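Local atomic coordinates of protein K7 (Vaccinia virus WR, PDB entry 3JRV), a protein that binds the human DEAD-box RNA helicase DDX3 and the signalling proteins TRAF6 and IRAK2, suppressing host interferon and NF-kappa-B responses as a Bcl-2-like virulence factor. Residues Val11-Val15 with Asp28-Glu32; Ile87-Lys91 with Leu125-Leu131. Numbering follows the deposited sequence.

Contact 1 of 2, residues Val11-Val15 with Asp28-Glu32; sequences VFYFV and DLIDE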
ATOM      1  N   VAL A  11      -3.010 -11.100 -10.712  1.00 18.15           N
ATOM      2  CA  VAL A  11      -4.425 -10.740 -10.749  1.00 19.29           C
ATOM      3  C   VAL A  11      -4.728  -9.759  -9.614  1.00 17.20           C
ATOM      4  O   VAL A  11      -4.285  -9.953  -8.462  1.00 19.16           O
ATOM      5  CB  VAL A  11      -5.296 -12.008 -10.581  1.00 19.74           C
ATOM      6  CG1 VAL A  11      -6.784 -11.665 -10.675  1.00 24.61           C
ATOM      7  CG2 VAL A  11      -4.951 -13.081 -11.627  1.00 27.04           C
ATOM      8  N   PHE A  12      -5.456  -8.689  -9.930  1.00 16.45           N
ATOM      9  CA  PHE A  12      -5.805  -7.697  -8.930  1.00 14.25           C
ATOM     10  C   PHE A  12      -7.312  -7.687  -8.761  1.00 14.90           C
ATOM     11  O   PHE A  12      -8.027  -7.181  -9.624  1.00 19.13           O
ATOM     12  CB  PHE A  12      -5.282  -6.331  -9.390  1.00 15.00           C
ATOM     13  CG  PHE A  12      -3.804  -6.308  -9.519  1.00 11.77           C
ATOM     14  CD1 PHE A  12      -3.032  -6.017  -8.419  1.00 11.12           C
ATOM     15  CD2 PHE A  12      -3.176  -6.641 -10.710  1.00 16.82           C
ATOM     16  CE1 PHE A  12      -1.667  -6.043  -8.446  1.00 12.32           C
ATOM     17  CE2 PHE A  12      -1.774  -6.655 -10.769  1.00 11.98           C
ATOM     18  CZ  PHE A  12      -1.023  -6.399  -9.611  1.00 12.98           C
ATOM     19  N   TYR A  13      -7.776  -8.344  -7.708  1.00 12.81           N
ATOM     20  CA  TYR A  13      -9.197  -8.590  -7.517  1.00 12.68           C
ATOM     21  C   TYR A  13      -9.982  -7.346  -7.142  1.00 11.13           C
ATOM     22  O   TYR A  13     -11.211  -7.312  -7.363  1.00 13.95           O
ATOM     23  CB  TYR A  13      -9.376  -9.623  -6.419  1.00 13.77           C
ATOM     24  CG  TYR A  13      -8.855 -10.968  -6.839  1.00 16.52           C
ATOM     25  CD1 TYR A  13      -9.625 -11.823  -7.644  1.00 23.47           C
ATOM     26  CD2 TYR A  13      -7.587 -11.386  -6.444  1.00 22.61           C
ATOM     27  CE1 TYR A  13      -9.113 -13.038  -8.053  1.00 30.06           C
ATOM     28  CE2 TYR A  13      -7.095 -12.622  -6.816  1.00 27.66           C
ATOM     29  CZ  TYR A  13      -7.862 -13.444  -7.604  1.00 30.60           C
ATOM     30  OH  TYR A  13      -7.329 -14.664  -7.992  1.00 33.73           O
ATOM     31  N   PHE A  14      -9.308  -6.328  -6.585  1.00  9.40           N
ATOM     32  CA  PHE A  14     -10.041  -5.149  -6.134  1.00  9.90           C
ATOM     33  C   PHE A  14      -9.904  -3.932  -7.036  1.00  7.35           C
ATOM     34  O   PHE A  14     -10.484  -2.859  -6.746  1.00  9.23           O
ATOM     35  CB  PHE A  14      -9.571  -4.742  -4.732  1.00  9.06           C
ATOM     36  CG  PHE A  14      -9.815  -5.792  -3.670  1.00 11.48           C
ATOM     37  CD1 PHE A  14     -10.977  -5.769  -2.906  1.00 14.85           C
ATOM     38  CD2 PHE A  14      -8.850  -6.761  -3.402  1.00 13.17           C
ATOM     39  CE1 PHE A  14     -11.172  -6.718  -1.872  1.00 17.47           C
ATOM     40  CE2 PHE A  14      -9.038  -7.716  -2.408  1.00 12.80           C
ATOM     41  CZ  PHE A  14     -10.208  -7.721  -1.669  1.00 15.56           C
ATOM     42  N   VAL A  15      -9.120  -4.066  -8.111  1.00  9.26           N
ATOM     43  CA  VAL A  15      -8.715  -2.917  -8.928  1.00  8.58           C
ATOM     44  C   VAL A  15      -9.858  -2.075  -9.480  1.00  7.25           C
ATOM     45  O   VAL A  15      -9.692  -0.852  -9.576  1.00  7.94           O
ATOM     46  CB  VAL A  15      -7.754  -3.351 -10.050  1.00  9.21           C
ATOM     47  CG1 VAL A  15      -8.448  -4.286 -11.071  1.00 11.09           C
ATOM     48  CG2 VAL A  15      -7.174  -2.138 -10.798  1.00 12.84           C
ATOM     49  N   ASP A  28      -6.029  -8.354   2.447  1.00  9.96           N
ATOM     50  CA  ASP A  28      -5.831  -8.725   1.039  1.00  9.29           C
ATOM     51  C   ASP A  28      -5.816  -7.478   0.167  1.00  8.60           C
ATOM     52  O   ASP A  28      -5.009  -7.378  -0.786  1.00  9.08           O
ATOM     53  CB  ASP A  28      -6.944  -9.661   0.550  1.00 10.22           C
ATOM     54  CG  ASP A  28      -6.883 -11.038   1.177  1.00 14.04           C
ATOM     55  OD1 ASP A  28      -5.788 -11.536   1.545  1.00 18.99           O
ATOM     56  OD2 ASP A  28      -7.974 -11.607   1.389  1.00 24.33           O
ATOM     57  N   LEU A  29      -6.717  -6.533   0.444  1.00  8.76           N
ATOM     58  CA  LEU A  29      -6.813  -5.327  -0.358  1.00  7.68           C
ATOM     59  C   LEU A  29      -5.494  -4.520  -0.246  1.00  6.40           C
ATOM     60  O   LEU A  29      -4.943  -4.038  -1.239  1.00  7.99           O
ATOM     61  CB  LEU A  29      -7.961  -4.456   0.212  1.00  7.57           C
ATOM     62  CG  LEU A  29      -7.979  -3.025  -0.323  1.00  6.17           C
ATOM     63  CD1 LEU A  29      -8.161  -2.910  -1.840  1.00  9.85           C
ATOM     64  CD2 LEU A  29      -9.050  -2.128   0.435  1.00  8.81           C
ATOM     65  N   ILE A  30      -4.988  -4.307   0.964  1.00  6.94           N
ATOM     66  CA  ILE A  30      -3.800  -3.460   1.078  1.00  8.60           C
ATOM     67  C   ILE A  30      -2.600  -4.175   0.460  1.00  8.76           C
ATOM     68  O   ILE A  30      -1.806  -3.534  -0.247  1.00  8.74           O
ATOM     69  CB  ILE A  30      -3.533  -3.161   2.567  1.00  7.22           C
ATOM     70  CG1 ILE A  30      -4.686  -2.281   3.110  1.00 11.08           C
ATOM     71  CG2 ILE A  30      -2.157  -2.487   2.738  1.00 10.12           C
ATOM     72  CD1 ILE A  30      -4.827  -0.937   2.397  1.00 12.74           C
ATOM     73  N   ASP A  31      -2.488  -5.489   0.662  1.00  7.86           N
ATOM     74  CA  ASP A  31      -1.384  -6.249   0.070  1.00  9.51           C
ATOM     75  C   ASP A  31      -1.434  -6.070  -1.454  1.00  9.82           C
ATOM     76  O   ASP A  31      -0.429  -5.725  -2.090  1.00  9.15           O
ATOM     77  CB  ASP A  31      -1.593  -7.731   0.398  1.00 10.13           C
ATOM     78  CG  ASP A  31      -0.457  -8.616  -0.050  1.00 11.67           C
ATOM     79  OD1 ASP A  31       0.604  -8.070  -0.461  1.00 14.39           O
ATOM     80  OD2 ASP A  31      -0.616  -9.875   0.037  1.00 16.13           O
ATOM     81  N   GLU A  32      -2.605  -6.314  -2.052  1.00  8.25           N
ATOM     82  CA  GLU A  32      -2.717  -6.223  -3.514  1.00  8.10           C
ATOM     83  C   GLU A  32      -2.403  -4.816  -4.018  1.00  6.25           C
ATOM     84  O   GLU A  32      -1.790  -4.650  -5.085  1.00  8.91           O
ATOM     85  CB  GLU A  32      -4.120  -6.688  -3.964  1.00 12.33           C
ATOM     86  CG  GLU A  32      -4.457  -6.498  -5.368  1.00 16.83           C
ATOM     87  CD  GLU A  32      -5.897  -6.904  -5.592  1.00 12.07           C
ATOM     88  OE1 GLU A  32      -6.216  -8.120  -5.404  1.00 13.85           O
ATOM     89  OE2 GLU A  32      -6.683  -5.968  -5.875  1.00 14.14           O
TER
HETATM   90  O   HOH W   1      -4.163 -10.240  -5.526  1.00 31.56           O

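Contact 2 of 2, residues Ile87-Lys91 with Leu125-Leu131; sequences INFTK and LGNITDL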
ATOM      1  N   ILE A  87      10.212   2.731   9.317  1.00 31.51           N
ATOM      2  CA  ILE A  87       8.935   2.610  10.026  1.00 29.20           C
ATOM      3  C   ILE A  87       8.780   1.211  10.614  1.00 28.35           C
ATOM      4  O   ILE A  87       8.904   0.192   9.911  1.00 29.74           O
ATOM      5  CB  ILE A  87       7.732   2.888   9.086  1.00 29.33           C
ATOM      6  N   ASN A  88       8.568   1.164  11.922  1.00 25.69           N
ATOM      7  CA  ASN A  88       8.348  -0.100  12.599  1.00 23.00           C
ATOM      8  C   ASN A  88       6.831  -0.332  12.566  1.00 19.80           C
ATOM      9  O   ASN A  88       6.082   0.422  13.187  1.00 21.33           O
ATOM     10  CB  ASN A  88       8.834   0.017  14.054  1.00 22.05           C
ATOM     11  CG  ASN A  88       8.761  -1.297  14.809  1.00 25.75           C
ATOM     12  OD1 ASN A  88       7.846  -2.092  14.609  1.00 26.18           O
ATOM     13  ND2 ASN A  88       9.704  -1.514  15.730  1.00 27.32           N
ATOM     14  N   PHE A  89       6.361  -1.303  11.783  1.00 16.83           N
ATOM     15  CA  PHE A  89       4.915  -1.471  11.676  1.00 15.71           C
ATOM     16  C   PHE A  89       4.224  -1.733  13.013  1.00 17.46           C
ATOM     17  O   PHE A  89       3.039  -1.377  13.155  1.00 19.23           O
ATOM     18  CB  PHE A  89       4.524  -2.591  10.710  1.00 14.04           C
ATOM     19  CG  PHE A  89       4.916  -2.354   9.274  1.00 13.31           C
ATOM     20  CD1 PHE A  89       5.134  -1.094   8.766  1.00 16.84           C
ATOM     21  CD2 PHE A  89       4.948  -3.438   8.406  1.00 14.04           C
ATOM     22  CE1 PHE A  89       5.344  -0.899   7.401  1.00 18.17           C
ATOM     23  CE2 PHE A  89       5.235  -3.262   7.064  1.00 15.38           C
ATOM     24  CZ  PHE A  89       5.423  -1.995   6.565  1.00 16.88           C
ATOM     25  N   THR A  90       4.958  -2.269  13.995  1.00 19.08           N
ATOM     26  CA  THR A  90       4.334  -2.611  15.284  1.00 21.06           C
ATOM     27  C   THR A  90       4.080  -1.376  16.137  1.00 20.70           C
ATOM     28  O   THR A  90       3.413  -1.480  17.162  1.00 25.08           O
ATOM     29  CB  THR A  90       5.169  -3.576  16.171  1.00 22.46           C
ATOM     30  OG1 THR A  90       6.389  -2.921  16.568  1.00 25.14           O
ATOM     31  CG2 THR A  90       5.472  -4.897  15.452  1.00 24.00           C
ATOM     32  N   LYS A  91       4.557  -0.216  15.702  1.00 18.71           N
ATOM     33  CA  LYS A  91       4.392   1.022  16.468  1.00 19.87           C
ATOM     34  C   LYS A  91       3.355   1.972  15.867  1.00 17.23           C
ATOM     35  O   LYS A  91       3.227   3.140  16.281  1.00 19.93           O
ATOM     36  CB  LYS A  91       5.751   1.721  16.670  1.00 20.05           C
ATOM     37  CG  LYS A  91       6.814   0.764  17.189  1.00 26.41           C
ATOM     38  CD  LYS A  91       6.618   0.432  18.670  1.00 36.07           C
ATOM     39  CE  LYS A  91       7.708  -0.489  19.262  1.00 36.77           C
ATOM     40  NZ  LYS A  91       9.105  -0.009  19.063  1.00 38.03           N
ATOM     41  N   LEU A 125       9.111  -5.616   2.886  1.00 14.33           N
ATOM     42  CA  LEU A 125       8.671  -4.350   3.522  1.00 13.70           C
ATOM     43  C   LEU A 125       8.481  -4.490   5.029  1.00 15.19           C
ATOM     44  O   LEU A 125       8.507  -3.489   5.740  1.00 19.69           O
ATOM     45  CB  LEU A 125       7.347  -3.860   2.946  1.00 12.48           C
ATOM     46  CG  LEU A 125       7.376  -3.239   1.540  1.00 12.67           C
ATOM     47  CD1 LEU A 125       5.949  -2.892   1.122  1.00 16.36           C
ATOM     48  CD2 LEU A 125       8.256  -1.987   1.467  1.00 14.87           C
ATOM     49  N   GLY A 126       8.359  -5.728   5.498  1.00 15.26           N
ATOM     50  CA  GLY A 126       7.917  -6.020   6.870  1.00 14.33           C
ATOM     51  C   GLY A 126       6.581  -6.741   6.852  1.00 13.58           C
ATOM     52  O   GLY A 126       6.054  -7.056   5.785  1.00 14.41           O
ATOM     53  N   ASN A 127       6.047  -7.037   8.033  1.00 13.73           N
ATOM     54  CA  ASN A 127       4.889  -7.937   8.162  1.00 14.80           C
ATOM     55  C   ASN A 127       3.607  -7.142   8.092  1.00 12.88           C
ATOM     56  O   ASN A 127       3.391  -6.235   8.920  1.00 13.91           O
ATOM     57  CB  ASN A 127       4.931  -8.671   9.505  1.00 17.63           C
ATOM     58  CG  ASN A 127       6.166  -9.536   9.697  1.00 21.05           C
ATOM     59  OD1 ASN A 127       6.690  -9.628  10.818  1.00 29.32           O
ATOM     60  ND2 ASN A 127       6.585 -10.236   8.666  1.00 17.75           N
ATOM     61  N   ILE A 128       2.792  -7.404   7.068  1.00 14.49           N
ATOM     62  CA  ILE A 128       1.503  -6.734   6.980  1.00 12.89           C
ATOM     63  C   ILE A 128       0.670  -7.007   8.219  1.00 13.70           C
ATOM     64  O   ILE A 128      -0.122  -6.153   8.625  1.00 14.78           O
ATOM     65  CB  ILE A 128       0.757  -7.055   5.697  1.00 13.95           C
ATOM     66  CG1 ILE A 128      -0.271  -5.952   5.394  1.00 16.01           C
ATOM     67  CG2 ILE A 128       0.146  -8.453   5.731  1.00 14.41           C
ATOM     68  CD1 ILE A 128      -0.873  -6.126   4.012  1.00 17.20           C
ATOM     69  N   THR A 129       0.826  -8.188   8.801  1.00 14.12           N
ATOM     70  CA  THR A 129       0.007  -8.524   9.987  1.00 16.15           C
ATOM     71  C   THR A 129       0.449  -7.711  11.218  1.00 16.82           C
ATOM     72  O   THR A 129      -0.329  -7.505  12.170  1.00 21.09           O
ATOM     73  CB  THR A 129      -0.013 -10.021  10.309  1.00 19.36           C
ATOM     74  OG1 THR A 129       1.322 -10.517  10.467  1.00 24.84           O
ATOM     75  CG2 THR A 129      -0.700 -10.787   9.235  1.00 20.80           C
ATOM     76  N   ASP A 130       1.672  -7.196  11.200  1.00 16.65           N
ATOM     77  CA  ASP A 130       2.113  -6.284  12.273  1.00 16.95           C
ATOM     78  C   ASP A 130       1.415  -4.919  12.133  1.00 17.93           C
ATOM     79  O   ASP A 130       1.056  -4.276  13.127  1.00 20.45           O
ATOM     80  CB  ASP A 130       3.641  -6.079  12.270  1.00 19.35           C
ATOM     81  CG  ASP A 130       4.424  -7.257  12.846  1.00 23.53           C
ATOM     82  OD1 ASP A 130       3.830  -8.130  13.520  1.00 25.43           O
ATOM     83  OD2 ASP A 130       5.664  -7.297  12.606  1.00 23.42           O
ATOM     84  N   LEU A 131       1.206  -4.481  10.895  1.00 13.96           N
ATOM     85  CA  LEU A 131       0.598  -3.193  10.605  1.00 14.28           C
ATOM     86  C   LEU A 131      -0.905  -3.280  10.807  1.00 15.63           C
ATOM     87  O   LEU A 131      -1.520  -2.390  11.456  1.00 17.10           O
ATOM     88  CB  LEU A 131       0.889  -2.793   9.151  1.00 15.92           C
ATOM     89  CG  LEU A 131       0.368  -1.412   8.730  1.00 15.22           C
ATOM     90  CD1 LEU A 131       0.939  -0.271   9.597  1.00 16.85           C
ATOM     91  CD2 LEU A 131       0.659  -1.133   7.267  1.00 16.15           C
TER
HETATM   92  O   HOH W   2       8.892  -2.303   8.310  1.00 36.30           O

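Contact 1 of 2, residues Val11-Val15 with Asp28-Glu32
A carboxylate reaching out from a helix can hold an irregular chain by its backbone amides, and V11-V15 against D28-E32 is a clear case. The helical segment begins with D28, whose CB lies 4.1 Å from CE2 of F14; its carboxylate is engaged outside the two segments, by a basic side chain of the bound DDX3 peptide. One residue on, L29 meets the F14 ring. Its CB sits 4.2 Å from the ring centroid and almost exactly on the ring normal, a CH-pi contact over the face, while its CD1 approaches CB of F14 at 3.7 Å. I30 and D31 lie out of reach of the loop; D31 also pairs with a basic side chain of the peptide. E32, one helical turn beyond D28, then does most of the joining. Its extended chi1 and chi2 (both t) carry the carboxylate out to the loop, where OE1 accepts a hydrogen bond from N of Y13 (2.8 Å) and OE2 one from N of F14 (2.7 Å). Two consecutive amides are thus satisfied by one side chain. A water donates to both OE1 of E32 and O of V11, each at 3.0 Å, and CG of E32 meets the edge of the F12 ring at CD1 (3.4 Å). Around this site, Y54 hydrogen-bonds OE2 of E32, F12 packs edge-to-face with W36 and H39, and the V15 backbone bonds to G51, so in this Bcl-2-like helical fold the N-terminal loop packs against helix 26-42 and the start of helix 52-58.

Contact 2 of 2, residues Ile87-Lys91 with Leu125-Leu131
F89 illustrates how one aromatic residue can join a loop with a short 3-10 turn to the bend and helix start at L125-L131 without a direct hydrogen bond between them. Its ring enters the bend: CZ is 3.5 Å from O of L125, CE2 is 3.7 Å from C of G126, and the ring edge at CD2 meets O of N127 at 3.2 Å. Glycine suits position 126, since at its backbone angles (phi 115°) a CB would jam against the preceding carbonyl and crowd the ring. At the root of the side chain, CB of F89 packs on CB of L131 (4.0 Å) and CB of D130 (3.9 Å). D130, next in buried area, also takes CG2 of T90 against its CG (3.7 Å). N88 holds T90 in an Asx turn, its OD1 accepting from N (3.0 Å) and OG1 (2.6 Å) of T90. F89 and L125 each pack on an aromatic side chain of the bound DDX3 peptide. The two segments are thus held by van der Waals contact of one ring with a backbone bend, and bridged by a water that donates to O of I87 (3.0 Å) and O of L125 (2.9 Å).

How the contacts relate
From the N terminus, contact 1 comes first: it closes the short loop that leads from 11-15 into helix 26-42, folding the irregular N-terminal chain onto that helix. The chain then runs through helices 52-58, 60-68 and 70-80 before contact 2 opens at 87-91; its larger loop contains helix 95-114 and closes at 125-131. The two loops are in series, neither nested nor crossing. Their centres are 18 Å apart, yet they meet where CD1 of I128 packs against N of D31 (3.8 Å) and CG2 of I30 (4.1 Å). Helix 26-42 is therefore joined to helix 128-131, and both contacts contribute residues to the surface that receives the DDX3 peptide.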